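Side-chain contacts in TSSL1 (Pseudomonas aeruginosa, PDB 4B62), which probably fixes the type VI secretion system to the cell wall, this chain being its OmpA-like peptidoglycan-binding module: residues V77-H82 with E106-L111; Q101-E106 with R143-E148. All blocks are in the same frame, centred on the assembly; numbering follows the deposited sequence.

Contact 1: residues V77-H82 with E106-L111; sequences VLVTGH and EVADLL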
loop_
_atom_site.group_PDB
_atom_site.type_symbol
_atom_site.label_atom_id
_atom_site.label_comp_id
_atom_site.label_asym_id
_atom_site.label_seq_id
_atom_site.Cartn_x
_atom_site.Cartn_y
_atom_site.Cartn_z
ATOM N N VAL A 77 -5.141 -9.545 -5.930
ATOM C CA VAL A 77 -4.434 -8.569 -5.115
ATOM C C VAL A 77 -5.336 -7.987 -4.044
ATOM O O VAL A 77 -6.461 -7.557 -4.317
ATOM C CB VAL A 77 -3.849 -7.423 -5.968
ATOM C CG1 VAL A 77 -3.138 -6.414 -5.078
ATOM C CG2 VAL A 77 -2.887 -7.992 -6.994
ATOM N N LEU A 78 -4.829 -7.991 -2.814
ATOM C CA LEU A 78 -5.483 -7.357 -1.662
ATOM C C LEU A 78 -4.637 -6.162 -1.222
ATOM O O LEU A 78 -3.409 -6.282 -1.095
ATOM C CB LEU A 78 -5.614 -8.362 -0.514
ATOM C CG LEU A 78 -6.038 -7.806 0.847
ATOM C CD1 LEU A 78 -7.497 -7.377 0.823
ATOM C CD2 LEU A 78 -5.754 -8.815 1.958
ATOM N N VAL A 79 -5.297 -5.029 -0.992
ATOM C CA VAL A 79 -4.636 -3.858 -0.446
ATOM C C VAL A 79 -5.245 -3.550 0.917
ATOM O O VAL A 79 -6.442 -3.262 1.009
ATOM C CB VAL A 79 -4.776 -2.624 -1.364
ATOM C CG1 VAL A 79 -3.941 -1.476 -0.816
ATOM C CG2 VAL A 79 -4.376 -2.959 -2.784
ATOM N N THR A 80 -4.437 -3.603 1.971
ATOM C CA THR A 80 -4.890 -3.176 3.289
ATOM C C THR A 80 -4.253 -1.834 3.620
ATOM O O THR A 80 -3.081 -1.583 3.286
ATOM C CB THR A 80 -4.591 -4.204 4.386
ATOM O OG1 THR A 80 -3.180 -4.401 4.516
ATOM C CG2 THR A 80 -5.285 -5.538 4.068
ATOM N N GLY A 81 -5.061 -0.966 4.220
ATOM C CA GLY A 81 -4.645 0.373 4.610
ATOM C C GLY A 81 -4.603 0.484 6.127
ATOM O O GLY A 81 -5.475 -0.056 6.826
ATOM N N HIS A 82 -3.610 1.216 6.632
ATOM C CA HIS A 82 -3.334 1.308 8.059
ATOM C C HIS A 82 -2.989 2.736 8.433
ATOM O O HIS A 82 -2.387 3.467 7.634
ATOM C CB HIS A 82 -2.155 0.414 8.426
ATOM C CG HIS A 82 -2.346 -0.993 7.989
ATOM N ND1 HIS A 82 -2.836 -1.978 8.824
ATOM C CD2 HIS A 82 -2.156 -1.570 6.778
ATOM C CE1 HIS A 82 -2.934 -3.099 8.138
ATOM N NE2 HIS A 82 -2.530 -2.885 6.898
ATOM N N GLU A 106 -7.849 3.823 -2.902
ATOM C CA GLU A 106 -7.248 4.584 -3.986
ATOM C C GLU A 106 -6.131 3.783 -4.674
ATOM O O GLU A 106 -6.030 3.745 -5.915
ATOM C CB GLU A 106 -6.747 5.932 -3.491
ATOM C CG GLU A 106 -6.210 6.843 -4.595
ATOM C CD GLU A 106 -7.284 7.385 -5.535
ATOM O OE1 GLU A 106 -8.493 7.269 -5.249
ATOM O OE2 GLU A 106 -6.915 7.949 -6.586
ATOM N N VAL A 107 -5.323 3.093 -3.871
ATOM C CA VAL A 107 -4.277 2.247 -4.429
ATOM C C VAL A 107 -4.891 1.129 -5.282
ATOM O O VAL A 107 -4.472 0.884 -6.411
ATOM C CB VAL A 107 -3.361 1.710 -3.308
ATOM C CG1 VAL A 107 -2.395 0.647 -3.819
ATOM C CG2 VAL A 107 -2.563 2.850 -2.701
ATOM N N ALA A 108 -5.902 0.457 -4.742
ATOM C CA ALA A 108 -6.577 -0.595 -5.506
ATOM C C ALA A 108 -7.166 -0.061 -6.811
ATOM O O ALA A 108 -7.053 -0.693 -7.868
ATOM C CB ALA A 108 -7.657 -1.264 -4.664
ATOM N N ASP A 109 -7.795 1.113 -6.732
ATOM C CA ASP A 109 -8.448 1.703 -7.909
ATOM C C ASP A 109 -7.410 2.042 -8.985
ATOM O O ASP A 109 -7.602 1.757 -10.166
ATOM C CB ASP A 109 -9.209 2.974 -7.527
ATOM C CG ASP A 109 -10.500 2.707 -6.763
ATOM O OD1 ASP A 109 -10.923 1.538 -6.640
ATOM O OD2 ASP A 109 -11.092 3.694 -6.288
ATOM N N LEU A 110 -6.304 2.644 -8.567
ATOM C CA LEU A 110 -5.269 3.050 -9.516
ATOM C C LEU A 110 -4.619 1.838 -10.178
ATOM O O LEU A 110 -4.381 1.818 -11.397
ATOM C CB LEU A 110 -4.214 3.913 -8.820
ATOM C CG LEU A 110 -4.675 5.320 -8.437
ATOM C CD1 LEU A 110 -3.691 5.951 -7.461
ATOM C CD2 LEU A 110 -4.839 6.182 -9.677
ATOM N N LEU A 111 -4.336 0.815 -9.373
ATOM C CA LEU A 111 -3.717 -0.398 -9.901
ATOM C C LEU A 111 -4.675 -1.135 -10.839
ATOM O O LEU A 111 -4.259 -1.623 -11.893
ATOM C CB LEU A 111 -3.253 -1.316 -8.773
ATOM C CG LEU A 111 -2.077 -0.795 -7.936
ATOM C CD1 LEU A 111 -1.803 -1.768 -6.803
ATOM C CD2 LEU A 111 -0.823 -0.570 -8.762
#

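Contact 2: residues Q101-E106 with R143-E148; sequences QARAQE and RNRRVE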
loop_
_atom_site.group_PDB
_atom_site.type_symbol
_atom_site.label_atom_id
_atom_site.label_comp_id
_atom_site.label_asym_id
_atom_site.label_seq_id
_atom_site.Cartn_x
_atom_site.Cartn_y
_atom_site.Cartn_z
ATOM N N GLN A 101 -9.057 3.396 4.976
ATOM C CA GLN A 101 -9.871 2.773 3.944
ATOM C C GLN A 101 -9.688 3.462 2.600
ATOM O O GLN A 101 -9.538 2.814 1.557
ATOM C CB GLN A 101 -11.356 2.766 4.347
ATOM C CG GLN A 101 -12.276 2.199 3.288
ATOM C CD GLN A 101 -13.721 2.184 3.691
ATOM O OE1 GLN A 101 -14.427 3.176 3.532
ATOM N NE2 GLN A 101 -14.181 1.046 4.188
ATOM N N ALA A 102 -9.709 4.788 2.632
ATOM C CA ALA A 102 -9.619 5.570 1.406
ATOM C C ALA A 102 -8.253 5.399 0.733
ATOM O O ALA A 102 -8.161 5.327 -0.496
ATOM C CB ALA A 102 -9.908 7.037 1.675
ATOM N N ARG A 103 -7.201 5.315 1.548
ATOM C CA ARG A 103 -5.866 5.093 1.027
ATOM C C ARG A 103 -5.747 3.732 0.345
ATOM O O ARG A 103 -5.223 3.623 -0.763
ATOM C CB ARG A 103 -4.826 5.253 2.140
ATOM C CG ARG A 103 -4.544 6.713 2.448
ATOM C CD ARG A 103 -3.615 6.920 3.627
ATOM N NE ARG A 103 -3.149 8.298 3.666
ATOM C CZ ARG A 103 -2.136 8.741 4.395
ATOM N NH1 ARG A 103 -1.468 7.953 5.240
ATOM N NH2 ARG A 103 -1.775 10.010 4.252
ATOM N N ALA A 104 -6.252 2.687 1.002
ATOM C CA ALA A 104 -6.236 1.364 0.398
ATOM C C ALA A 104 -7.053 1.340 -0.893
ATOM O O ALA A 104 -6.647 0.772 -1.901
ATOM C CB ALA A 104 -6.773 0.345 1.386
ATOM N N GLN A 105 -8.228 1.940 -0.836
ATOM C CA GLN A 105 -9.102 1.912 -1.999
ATOM C C GLN A 105 -8.501 2.688 -3.181
ATOM O O GLN A 105 -8.647 2.276 -4.335
ATOM C CB GLN A 105 -10.479 2.469 -1.674
ATOM C CG GLN A 105 -11.529 2.185 -2.746
ATOM C CD GLN A 105 -11.772 0.694 -2.979
ATOM O OE1 GLN A 105 -12.184 -0.032 -2.073
ATOM N NE2 GLN A 105 -11.498 0.232 -4.186
ATOM N N GLU A 106 -7.849 3.823 -2.902
ATOM C CA GLU A 106 -7.248 4.584 -3.986
ATOM C C GLU A 106 -6.131 3.783 -4.674
ATOM O O GLU A 106 -6.030 3.745 -5.915
ATOM C CB GLU A 106 -6.747 5.932 -3.491
ATOM C CG GLU A 106 -6.210 6.843 -4.595
ATOM C CD GLU A 106 -7.284 7.385 -5.535
ATOM O OE1 GLU A 106 -8.493 7.269 -5.249
ATOM O OE2 GLU A 106 -6.915 7.949 -6.586
ATOM N N ARG A 143 5.875 4.522 10.181
ATOM C CA ARG A 143 5.906 3.128 9.717
ATOM C C ARG A 143 4.504 2.482 9.773
ATOM O O ARG A 143 4.171 1.635 8.932
ATOM C CB ARG A 143 6.904 2.295 10.527
ATOM C CG ARG A 143 8.330 2.632 10.158
ATOM C CD ARG A 143 9.366 1.709 10.732
ATOM N NE ARG A 143 9.665 2.054 12.110
ATOM C CZ ARG A 143 9.663 1.195 13.132
ATOM N NH1 ARG A 143 9.386 -0.092 12.945
ATOM N NH2 ARG A 143 9.947 1.629 14.360
ATOM N N ASN A 144 3.681 2.874 10.744
ATOM C CA ASN A 144 2.332 2.296 10.860
ATOM C C ASN A 144 1.379 2.781 9.783
ATOM O O ASN A 144 0.561 2.005 9.279
ATOM C CB ASN A 144 1.725 2.547 12.231
ATOM C CG ASN A 144 2.338 1.656 13.297
ATOM O OD1 ASN A 144 2.807 0.573 12.988
ATOM N ND2 ASN A 144 2.353 2.120 14.545
ATOM N N ARG A 145 1.500 4.060 9.415
ATOM C CA ARG A 145 0.721 4.621 8.308
ATOM C C ARG A 145 1.270 4.031 7.018
ATOM O O ARG A 145 2.379 4.363 6.598
ATOM C CB ARG A 145 0.824 6.155 8.254
ATOM C CG ARG A 145 0.364 6.895 9.486
ATOM C CD ARG A 145 0.255 8.386 9.270
ATOM N NE ARG A 145 1.491 9.005 8.807
ATOM C CZ ARG A 145 2.458 9.471 9.587
ATOM N NH1 ARG A 145 2.380 9.394 10.901
ATOM N NH2 ARG A 145 3.529 10.018 9.029
ATOM N N ARG A 146 0.514 3.135 6.388
ATOM C CA ARG A 146 1.058 2.345 5.301
ATOM C C ARG A 146 -0.058 1.645 4.552
ATOM O O ARG A 146 -1.187 1.517 5.058
ATOM C CB ARG A 146 2.024 1.279 5.847
ATOM C CG ARG A 146 1.321 0.110 6.531
ATOM C CD ARG A 146 2.253 -0.687 7.406
ATOM N NE ARG A 146 1.636 -1.915 7.886
ATOM C CZ ARG A 146 0.858 -2.027 8.960
ATOM N NH1 ARG A 146 0.597 -0.998 9.768
ATOM N NH2 ARG A 146 0.363 -3.237 9.247
ATOM N N VAL A 147 0.278 1.170 3.359
ATOM C CA VAL A 147 -0.518 0.146 2.701
ATOM C C VAL A 147 0.332 -1.122 2.582
ATOM O O VAL A 147 1.564 -1.060 2.455
ATOM C CB VAL A 147 -1.055 0.569 1.305
ATOM C CG1 VAL A 147 -2.016 1.734 1.456
ATOM C CG2 VAL A 147 0.058 0.913 0.335
ATOM N N GLU A 148 -0.348 -2.269 2.650
ATOM C CA GLU A 148 0.254 -3.551 2.357
ATOM C C GLU A 148 -0.468 -4.107 1.149
ATOM O O GLU A 148 -1.685 -4.321 1.185
ATOM C CB GLU A 148 0.167 -4.499 3.559
ATOM C CG GLU A 148 0.998 -4.035 4.747
ATOM C CD GLU A 148 1.077 -5.034 5.904
ATOM O OE1 GLU A 148 0.611 -6.194 5.744
ATOM O OE2 GLU A 148 1.618 -4.643 6.976
HETATM O O HOH W 1 1.421 8.654 5.933
#

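Contact 1: residues V77-H82 with E106-L111
Val-79, on strand 77-82, sets one methyl against each of two consecutive residues in segment 106-111 of helix 96-115. Its CG1 lies 4.0 Å from CG1 of Val-107, and its CG2 lies 4.1 Å from CB of Ala-108. The split follows from the first torsion: with CG1 anti to the backbone N (chi1 -174°), CG2 falls beside that N, and the two methyls diverge toward different residues. The side chains of Val-79 and Val-107 cross at about a right angle, and CG1 of Val-79 also approaches CB of Val-107 at 4.1 Å. Val-79 and Ala-108 have the closest pair of CA atoms, 6.3 Å apart.

This buried centre is small: the two segments hide 139 Å² from each other, and Val-79 supplies the largest share. Around it the fit is looser. Val-77 and Leu-111 also point across the interface, but CG1 of Val-77 is 5.1 Å from CD1 of Leu-111, which is itself 4.9 Å from CG2 of Val-79; both residues instead pack on Phe-121 of strand 121-125 and Leu-70 of helix 60-72. On the outer side of the helix, Asp-109 is exposed, its OD1 bonded to Gln-105 of the preceding turn. On the far side of the strand, OG1 of Thr-80 and NE2 of His-82 share a hydrogen bond of 2.9 Å.

Strand 77-82, helix 96-115 and strand 121-125 form a beta-alpha-beta unit of the OmpA-like domain, and the contact seats its helix on its first strand. That every touching atom is an aliphatic carbon is consistent with cohesion by dispersion and the exclusion of water, with shape rather than directional bonding setting how the segments meet.

Contact 2: residues Q101-E106 with R143-E148
The edge of the Arg-103 guanidinium, near its plane, meets CB of Arg-145, 4.2 Å from NH1 of Arg-103. The two guanidinium planes are 58° apart, and the groups are joined through a water that lies at the edge of Arg-145, in plane. That water accepts from both, at 3.1 Å from NH1 of Arg-103 and 2.9 Å from NE of Arg-145. The like charges are thus bridged by an acceptor, and salt bridges from Arg-145 to Asp-84 and Asp-45 would offset them further. An extended chain from CG to NE carries Arg-103 out to the water, while NE bonds to Ser-52 O.

The CB of Arg-146 is directed away from segment 101-106. Its NE, 2.9 Å from Glu-148 OE2, and its NH2 grip that one oxygen side-on, both in the guanidinium plane, a salt bridge along the strand. NH1 meets Asn-144 O on a lone pair and so links the strand to the end of helix 138-144.

CG1 of Val-147 rests against the helix backbone, 4.3 Å from O of Arg-103 and 4.4 Å from N of Ala-104. Helix 96-115 covers the face of the sheet that bears Val-147, where strand 146-152, entered from helix 138-144, runs between strands 37-43 and 77-82.

Contacts 1 and 2 lie with their centres 7 Å apart and draw on successive turns of helix 96-115, overlapping at Glu-106. Each joins that helix to a strand, and the strands, 77-82 and 146-152, are antiparallel neighbours in one mixed sheet. Their pairing is direct: Thr-80 O is 2.9 Å from Glu-148 N, a probable hydrogen bond, as is the pair His-82 N and Arg-146 O. Along the chain the segments alternate, 77-82, 101-106, 106-111, 143-148, so the two connections cross in sequence. One helix is therefore packed over two adjoining strands, bringing the middle of the chain and its last strand together in a single core.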